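Long-range contacts in albumin-1 (Psophocarpus tetragonolobus, PDB 1WBA), which serves as a 2S storage protein of the winged bean seed and belongs to the leguminous Kunitz-type protease inhibitor family: residues 31-36 against 151-156; 43-48 against 103-108; 137-142 against 158-163. All blocks are in the same frame, centred on the assembly; numbering follows the deposited sequence.

Contact 1. Residues 31-36 against 151-156; sequences DVVATG and EGKKRL
V33 and K153 reach toward each other tip to tip, and this apolar touch is one of three kinds of interaction in the contact. CG2 of V33 lies 3.5 Å from CE of K153, so it is the aliphatic end of the lysine that meets the valine. The lysine chain gets there by bending twice, at chi2 (-50°) and chi3 (-61°). Nearer its base the same chain passes T35, whose CG2 sits 4.0 Å from CB of K153.

The second kind of contact is a polar group over a flat one. OG1 of T35 stands 3.5 Å above the guanidinium plane of R155, over its centre, with CB of the threonine close beside. No hydrogen bond joins this pair: the hydroxyl bonds instead to OG of S45, while the guanidinium is held through NE by a salt bridge to D149 and through NH1 by Q103. These bonds probably fix the rotation of the plane that T35 covers.

Water supplies the remaining links, since the two segments share no direct hydrogen bond. One molecule donates to OD2 of D31 at 2.8 Å and accepts from NZ of K153, bridging opposite charges whose atoms stand 5.4 Å apart (D31 OD2 to K153 NZ). D31 also pairs with R51, and NZ of K153 with T50. A second water donates to OE1 of E151 at 2.6 Å and takes the backbone N-H of G36.

The strands involved do not pair with each other. Strand 45-48 runs between them in the antiparallel sheet, bonded to D31 and V33 of strand 30-33 on one hand and to K154 of strand 154-159 on the other.

Contact 2. Residues 43-48 against 103-108; sequences PLSIVK and QLKLAG
I46 and L104 meet at their first side-chain carbons, CB to CB 3.8 Å, and beside them the backbones of strands 45-48 and 103-106 touch at a single bridge, S45 with K105. Two hydrogen bonds make that bridge. N of L106 donates to O of L44 at 2.9 Å, and N of I46 gives a longer bond to O of L104 at 3.2 Å, its donor 45° out of the carbonyl plane. O of L44 also receives a CA-H...O contact from K105. The N-to-C directions of the strand segments are 123° apart and the pairing is confined to this one bridge; a water donates to both I46 O and L104 O.

On one side of the backbones I46 is the central apolar residue. Its CG1 lies 4.2 Å from CD2 of L106, the two side chains crossing obliquely, and its CD1 packs on the carbonyl O of K105. L106 turns CD1 to the carbonyl O of P43, 3.6 Å away.

The polar end of K105 lies apart from these. Bent at chi2 (-74°), the chain carries its CD past O of L44, and NZ bonds to OG of S45 at 2.9 Å. E38 probably helps to position both: it forms a salt bridge with the lysine and a hydrogen bond with the serine, so the buried ammonium has an opposite charge at hand.

Further out, W92 packs on I46 and L104, L156 touches the same two, and I30 and V32 reach I46 and L106 respectively. A small three-stranded antiparallel sheet, 92-97 with 103-106 and 113-114, is thus joined to the larger sheet by the S45-K105 bridge and the buried apolar cluster beside it, consistent with the beta-trefoil fold of Kunitz-type inhibitors.

Contact 3. Residues 137-142 against 158-163; sequences VGSPCK and VSYQSD
K142 lays its side chain over one face of the Y160 ring. The lysine is extended beyond CG, with CE 3.7 Å above the ring plane and offset toward the rim. This is a CH-pi contact, CE standing 4.0 Å from the centroid of the Y160 ring. Farther along, NZ is 5.0 Å from that centroid, a long cation-pi approach that can add at most a weak attraction. The ammonium also gives a weak hydrogen bond to a water that donates to O of V158.

Against V158 the lysine lies at about a right angle. CB of K142 is pressed to CG1 of V158 at 3.5 Å, tighter than usual for two carbons. An alanine at K142 would keep this CB contact but would probably leave the covered face of Y160 without its aliphatic partner.

The loop here links strands 130-136 and 142-148, an antiparallel pair in what is, as in other Kunitz-type inhibitors, a beta-trefoil, and C141 within it is disulfide-bonded to C135.

That loop also meets the rim of the tyrosine. O of C141 lies in the ring plane at the edge, 3.6 Å from CE1 of Y160. The proline meets the hydroxyl end of the ring: CD of P140 is 3.5 Å from OH of Y160, while CB of P140 comes to 4.0 Å from CE1 of Y160.

Contacts 1 and 2 are close neighbours, their centres about 8 Å apart, and contact 2 is nested along the chain inside the loop that contact 1 closes. They meet directly where D31 N approaches V47 O at 2.9 Å, a probable hydrogen bond between strands 30-33 and 45-48. Contact 3 lies farther off, its centre about 17 Å from that of contact 2 and about 21 Å from that of contact 1. It shares strand 154-159 with contact 1, and it touches contact 2 where L104 CD2 packs on V158 CG2 at 3.9 Å. All three reach the larger antiparallel sheet; contact 2 is buried, contact 3 lies at the surface.

Contact 1. Residues 31-36 against 151-156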
loop_
_atom_site.group_PDB
_atom_site.type_symbol
_atom_site.label_atom_id
_atom_site.label_comp_id
_atom_site.label_asym_id
_atom_site.label_seq_id
_atom_site.Cartn_x
_atom_site.Cartn_y
_atom_site.Cartn_z
ATOM N N ASP A 31 -6.578 6.451 -1.600
ATOM C CA ASP A 31 -6.810 7.656 -2.395
ATOM C C ASP A 31 -5.458 8.339 -2.655
ATOM O O ASP A 31 -4.437 7.964 -2.057
ATOM C CB ASP A 31 -7.716 8.562 -1.557
ATOM C CG ASP A 31 -8.398 9.657 -2.342
ATOM O OD1 ASP A 31 -8.131 9.894 -3.539
ATOM O OD2 ASP A 31 -9.250 10.293 -1.708
ATOM N N VAL A 32 -5.439 9.283 -3.594
ATOM C CA VAL A 32 -4.231 10.027 -3.914
ATOM C C VAL A 32 -4.665 11.496 -3.906
ATOM O O VAL A 32 -5.573 11.888 -4.639
ATOM C CB VAL A 32 -3.645 9.643 -5.293
ATOM C CG1 VAL A 32 -2.352 10.388 -5.520
ATOM C CG2 VAL A 32 -3.366 8.153 -5.364
ATOM N N VAL A 33 -4.063 12.278 -3.015
ATOM C CA VAL A 33 -4.380 13.699 -2.856
ATOM C C VAL A 33 -3.093 14.479 -2.626
ATOM O O VAL A 33 -2.021 13.904 -2.461
ATOM C CB VAL A 33 -5.314 13.973 -1.622
ATOM C CG1 VAL A 33 -6.636 13.251 -1.764
ATOM C CG2 VAL A 33 -4.645 13.559 -0.306
ATOM N N ALA A 34 -3.194 15.799 -2.662
ATOM C CA ALA A 34 -2.039 16.638 -2.404
ATOM C C ALA A 34 -2.043 16.867 -0.899
ATOM O O ALA A 34 -3.107 17.041 -0.299
ATOM C CB ALA A 34 -2.184 17.947 -3.113
ATOM N N THR A 35 -0.882 16.744 -0.271
ATOM C CA THR A 35 -0.760 17.017 1.153
ATOM C C THR A 35 0.332 18.083 1.267
ATOM O O THR A 35 1.095 18.292 0.326
ATOM C CB THR A 35 -0.332 15.765 1.992
ATOM O OG1 THR A 35 0.942 15.274 1.548
ATOM C CG2 THR A 35 -1.371 14.684 1.921
ATOM N N GLY A 36 0.398 18.768 2.401
ATOM C CA GLY A 36 1.434 19.763 2.584
ATOM C C GLY A 36 1.447 20.844 1.526
ATOM O O GLY A 36 0.434 21.494 1.298
ATOM N N GLU A 151 -3.990 19.240 8.045
ATOM C CA GLU A 151 -5.162 19.490 7.206
ATOM C C GLU A 151 -6.208 18.364 7.299
ATOM O O GLU A 151 -7.243 18.417 6.643
ATOM C CB GLU A 151 -4.748 19.711 5.744
ATOM C CG GLU A 151 -3.846 20.928 5.486
ATOM C CD GLU A 151 -2.455 20.738 6.027
ATOM O OE1 GLU A 151 -1.889 19.644 5.859
ATOM O OE2 GLU A 151 -1.916 21.667 6.662
ATOM N N GLY A 152 -5.905 17.326 8.072
ATOM C CA GLY A 152 -6.848 16.239 8.230
ATOM C C GLY A 152 -6.714 15.080 7.260
ATOM O O GLY A 152 -7.567 14.185 7.251
ATOM N N LYS A 153 -5.644 15.053 6.467
ATOM C CA LYS A 153 -5.467 13.949 5.532
ATOM C C LYS A 153 -4.830 12.783 6.283
ATOM O O LYS A 153 -3.986 12.986 7.175
ATOM C CB LYS A 153 -4.605 14.355 4.329
ATOM C CG LYS A 153 -5.077 15.605 3.550
ATOM C CD LYS A 153 -6.569 15.590 3.149
ATOM C CE LYS A 153 -6.918 14.421 2.222
ATOM N NZ LYS A 153 -8.374 14.315 1.822
ATOM N N LYS A 154 -5.279 11.569 5.975
ATOM C CA LYS A 154 -4.759 10.378 6.632
ATOM C C LYS A 154 -3.634 9.745 5.826
ATOM O O LYS A 154 -3.848 8.796 5.074
ATOM C CB LYS A 154 -5.893 9.395 6.882
ATOM C CG LYS A 154 -6.882 9.957 7.858
ATOM C CD LYS A 154 -7.919 8.939 8.262
ATOM C CE LYS A 154 -8.968 9.576 9.169
ATOM N NZ LYS A 154 -8.313 10.454 10.203
ATOM N N ARG A 155 -2.430 10.275 6.010
ATOM C CA ARG A 155 -1.258 9.804 5.293
ATOM C C ARG A 155 -0.831 8.401 5.711
ATOM O O ARG A 155 -0.978 8.015 6.872
ATOM C CB ARG A 155 -0.092 10.760 5.518
ATOM C CG ARG A 155 -0.377 12.217 5.173
ATOM C CD ARG A 155 0.919 12.974 5.174
ATOM N NE ARG A 155 0.746 14.420 5.139
ATOM C CZ ARG A 155 1.755 15.272 4.982
ATOM N NH1 ARG A 155 2.984 14.799 4.826
ATOM N NH2 ARG A 155 1.550 16.584 5.052
ATOM N N LEU A 156 -0.349 7.628 4.743
ATOM C CA LEU A 156 0.141 6.281 5.006
ATOM C C LEU A 156 1.624 6.455 5.286
ATOM O O LEU A 156 2.382 6.890 4.418
ATOM C CB LEU A 156 -0.086 5.377 3.792
ATOM C CG LEU A 156 -1.540 4.991 3.491
ATOM C CD1 LEU A 156 -1.582 3.963 2.402
ATOM C CD2 LEU A 156 -2.184 4.412 4.695
HETATM O O HOH W 1 -8.836 11.513 0.791
HETATM O O HOH W 2 -2.176 18.027 3.869
#

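Contact 2. Residues 43-48 against 103-108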
loop_
_atom_site.group_PDB
_atom_site.type_symbol
_atom_site.label_atom_id
_atom_site.label_comp_id
_atom_site.label_asym_id
_atom_site.label_seq_id
_atom_site.Cartn_x
_atom_site.Cartn_y
_atom_site.Cartn_z
ATOM N N PRO A 43 -1.668 15.669 -7.379
ATOM C CA PRO A 43 -1.534 14.967 -6.093
ATOM C C PRO A 43 -0.473 13.865 -6.131
ATOM O O PRO A 43 -0.399 13.083 -7.094
ATOM C CB PRO A 43 -2.931 14.398 -5.879
ATOM C CG PRO A 43 -3.377 14.059 -7.288
ATOM C CD PRO A 43 -2.919 15.284 -8.067
ATOM N N LEU A 44 0.317 13.786 -5.065
ATOM C CA LEU A 44 1.397 12.802 -5.002
ATOM C C LEU A 44 1.372 11.944 -3.756
ATOM O O LEU A 44 2.176 11.021 -3.638
ATOM C CB LEU A 44 2.757 13.504 -5.055
ATOM C CG LEU A 44 3.007 14.462 -6.207
ATOM C CD1 LEU A 44 4.278 15.212 -5.930
ATOM C CD2 LEU A 44 3.093 13.705 -7.523
ATOM N N SER A 45 0.447 12.227 -2.845
ATOM C CA SER A 45 0.362 11.494 -1.586
ATOM C C SER A 45 -0.659 10.352 -1.559
ATOM O O SER A 45 -1.829 10.550 -1.888
ATOM C CB SER A 45 0.060 12.478 -0.453
ATOM O OG SER A 45 1.048 13.479 -0.431
ATOM N N ILE A 46 -0.208 9.163 -1.161
ATOM C CA ILE A 46 -1.093 8.010 -1.048
ATOM C C ILE A 46 -1.643 8.050 0.373
ATOM O O ILE A 46 -0.880 8.021 1.346
ATOM C CB ILE A 46 -0.339 6.688 -1.317
ATOM C CG1 ILE A 46 0.236 6.717 -2.737
ATOM C CG2 ILE A 46 -1.286 5.502 -1.153
ATOM C CD1 ILE A 46 1.111 5.540 -3.097
ATOM N N VAL A 47 -2.967 8.117 0.498
ATOM C CA VAL A 47 -3.607 8.226 1.800
ATOM C C VAL A 47 -4.820 7.320 1.925
ATOM O O VAL A 47 -5.258 6.712 0.946
ATOM C CB VAL A 47 -4.128 9.692 2.022
ATOM C CG1 VAL A 47 -3.016 10.694 1.819
ATOM C CG2 VAL A 47 -5.288 10.021 1.058
ATOM N N LYS A 48 -5.333 7.206 3.149
ATOM C CA LYS A 48 -6.564 6.459 3.405
ATOM C C LYS A 48 -7.590 7.554 3.123
ATOM O O LYS A 48 -7.527 8.633 3.716
ATOM C CB LYS A 48 -6.630 6.043 4.868
ATOM C CG LYS A 48 -7.931 5.401 5.290
ATOM C CD LYS A 48 -7.683 4.648 6.596
ATOM C CE LYS A 48 -8.957 4.152 7.218
ATOM N NZ LYS A 48 -9.716 5.317 7.677
ATOM N N GLN A 103 7.005 8.036 4.138
ATOM C CA GLN A 103 5.580 8.006 3.820
ATOM C C GLN A 103 5.407 7.542 2.404
ATOM O O GLN A 103 6.356 7.589 1.612
ATOM C CB GLN A 103 4.988 9.407 3.906
ATOM C CG GLN A 103 5.482 10.210 5.056
ATOM C CD GLN A 103 4.730 11.497 5.208
ATOM O OE1 GLN A 103 4.507 12.220 4.239
ATOM N NE2 GLN A 103 4.308 11.788 6.434
ATOM N N LEU A 104 4.185 7.151 2.061
ATOM C CA LEU A 104 3.904 6.680 0.707
ATOM C C LEU A 104 3.591 7.811 -0.273
ATOM O O LEU A 104 2.739 8.662 -0.018
ATOM C CB LEU A 104 2.767 5.652 0.686
ATOM C CG LEU A 104 2.901 4.394 1.546
ATOM C CD1 LEU A 104 1.904 3.362 1.060
ATOM C CD2 LEU A 104 4.283 3.837 1.456
ATOM N N LYS A 105 4.286 7.799 -1.403
ATOM C CA LYS A 105 4.105 8.799 -2.439
ATOM C C LYS A 105 4.088 8.089 -3.783
ATOM O O LYS A 105 4.560 6.947 -3.907
ATOM C CB LYS A 105 5.290 9.776 -2.451
ATOM C CG LYS A 105 5.538 10.563 -1.160
ATOM C CD LYS A 105 4.491 11.651 -0.970
ATOM C CE LYS A 105 4.987 12.723 0.013
ATOM N NZ LYS A 105 3.894 13.699 0.299
ATOM N N LEU A 106 3.548 8.757 -4.794
ATOM C CA LEU A 106 3.567 8.194 -6.138
ATOM C C LEU A 106 5.056 8.191 -6.519
ATOM O O LEU A 106 5.784 9.144 -6.219
ATOM C CB LEU A 106 2.775 9.067 -7.113
ATOM C CG LEU A 106 1.254 9.083 -6.927
ATOM C CD1 LEU A 106 0.628 9.751 -8.132
ATOM C CD2 LEU A 106 0.710 7.672 -6.766
ATOM N N ALA A 107 5.511 7.098 -7.119
ATOM C CA ALA A 107 6.909 6.951 -7.505
ATOM C C ALA A 107 7.318 7.836 -8.667
ATOM O O ALA A 107 6.486 8.192 -9.505
ATOM C CB ALA A 107 7.192 5.502 -7.861
ATOM N N GLY A 108 8.606 8.169 -8.701
ATOM C CA GLY A 108 9.179 8.953 -9.779
ATOM C C GLY A 108 9.016 10.444 -9.731
ATOM O O GLY A 108 9.297 11.110 -10.717
HETATM O O HOH W 3 1.300 9.537 2.241
#

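Contact 3. Residues 137-142 against 158-163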
loop_
_atom_site.group_PDB
_atom_site.type_symbol
_atom_site.label_atom_id
_atom_site.label_comp_id
_atom_site.label_asym_id
_atom_site.label_seq_id
_atom_site.Cartn_x
_atom_site.Cartn_y
_atom_site.Cartn_z
ATOM N N VAL A 137 15.689 -2.478 1.263
ATOM C CA VAL A 137 16.794 -3.373 0.961
ATOM C C VAL A 137 17.848 -3.279 2.060
ATOM O O VAL A 137 18.253 -2.180 2.456
ATOM C CB VAL A 137 17.419 -3.070 -0.406
ATOM C CG1 VAL A 137 18.635 -3.956 -0.624
ATOM C CG2 VAL A 137 16.409 -3.331 -1.493
ATOM N N GLY A 138 18.212 -4.444 2.593
ATOM C CA GLY A 138 19.211 -4.541 3.650
ATOM C C GLY A 138 18.823 -3.959 5.000
ATOM O O GLY A 138 19.691 -3.547 5.776
ATOM N N SER A 139 17.536 -3.995 5.324
ATOM C CA SER A 139 17.067 -3.439 6.578
ATOM C C SER A 139 15.806 -4.188 7.042
ATOM O O SER A 139 15.132 -4.845 6.240
ATOM C CB SER A 139 16.783 -1.945 6.370
ATOM O OG SER A 139 16.407 -1.282 7.564
ATOM N N PRO A 140 15.536 -4.180 8.364
ATOM C CA PRO A 140 14.343 -4.871 8.865
ATOM C C PRO A 140 13.089 -4.183 8.315
ATOM O O PRO A 140 13.116 -3.006 7.962
ATOM C CB PRO A 140 14.445 -4.693 10.384
ATOM C CG PRO A 140 15.919 -4.531 10.624
ATOM C CD PRO A 140 16.334 -3.635 9.477
ATOM N N CYS A 141 11.984 -4.912 8.280
ATOM C CA CYS A 141 10.731 -4.385 7.763
ATOM C C CYS A 141 10.021 -3.466 8.750
ATOM O O CYS A 141 10.123 -3.643 9.975
ATOM C CB CYS A 141 9.811 -5.543 7.376
ATOM S SG CYS A 141 10.568 -6.682 6.183
ATOM N N LYS A 142 9.261 -2.519 8.210
ATOM C CA LYS A 142 8.530 -1.556 9.011
ATOM C C LYS A 142 7.050 -1.658 8.716
ATOM O O LYS A 142 6.644 -2.055 7.613
ATOM C CB LYS A 142 9.014 -0.151 8.680
ATOM C CG LYS A 142 10.504 -0.011 8.811
ATOM C CD LYS A 142 11.011 1.356 8.429
ATOM C CE LYS A 142 12.481 1.445 8.788
ATOM N NZ LYS A 142 13.055 2.772 8.503
ATOM N N VAL A 158 5.392 4.978 7.165
ATOM C CA VAL A 158 6.151 3.763 7.398
ATOM C C VAL A 158 7.098 3.911 8.586
ATOM O O VAL A 158 7.959 4.792 8.600
ATOM C CB VAL A 158 6.982 3.393 6.128
ATOM C CG1 VAL A 158 7.767 2.100 6.329
ATOM C CG2 VAL A 158 6.070 3.254 4.924
ATOM N N SER A 159 6.919 3.071 9.597
ATOM C CA SER A 159 7.807 3.082 10.742
ATOM C C SER A 159 7.650 1.806 11.551
ATOM O O SER A 159 6.650 1.087 11.428
ATOM C CB SER A 159 7.600 4.321 11.626
ATOM O OG SER A 159 6.549 4.157 12.549
ATOM N N TYR A 160 8.686 1.501 12.327
ATOM C CA TYR A 160 8.704 0.325 13.198
ATOM C C TYR A 160 7.586 0.436 14.227
ATOM O O TYR A 160 6.989 -0.552 14.636
ATOM C CB TYR A 160 10.036 0.270 13.968
ATOM C CG TYR A 160 11.262 -0.019 13.137
ATOM C CD1 TYR A 160 11.276 -1.071 12.221
ATOM C CD2 TYR A 160 12.430 0.735 13.296
ATOM C CE1 TYR A 160 12.410 -1.370 11.487
ATOM C CE2 TYR A 160 13.581 0.438 12.566
ATOM C CZ TYR A 160 13.558 -0.618 11.661
ATOM O OH TYR A 160 14.679 -0.928 10.921
ATOM N N GLN A 161 7.290 1.670 14.607
ATOM C CA GLN A 161 6.306 1.938 15.639
ATOM C C GLN A 161 4.884 2.267 15.192
ATOM O O GLN A 161 4.006 2.479 16.034
ATOM C CB GLN A 161 6.867 3.015 16.584
ATOM N N SER A 162 4.637 2.273 13.887
ATOM C CA SER A 162 3.294 2.570 13.399
ATOM C C SER A 162 2.346 1.437 13.748
ATOM O O SER A 162 2.713 0.266 13.652
ATOM C CB SER A 162 3.281 2.763 11.877
ATOM O OG SER A 162 3.967 3.945 11.499
ATOM N N ASP A 163 1.146 1.798 14.194
ATOM C CA ASP A 163 0.114 0.823 14.507
ATOM C C ASP A 163 -0.329 0.427 13.095
ATOM O O ASP A 163 -0.754 1.278 12.328
ATOM C CB ASP A 163 -1.011 1.517 15.282
ATOM C CG ASP A 163 -2.141 0.579 15.656
ATOM O OD1 ASP A 163 -1.866 -0.594 15.998
ATOM O OD2 ASP A 163 -3.308 1.034 15.609
HETATM O O HOH W 4 10.750 5.050 9.320
#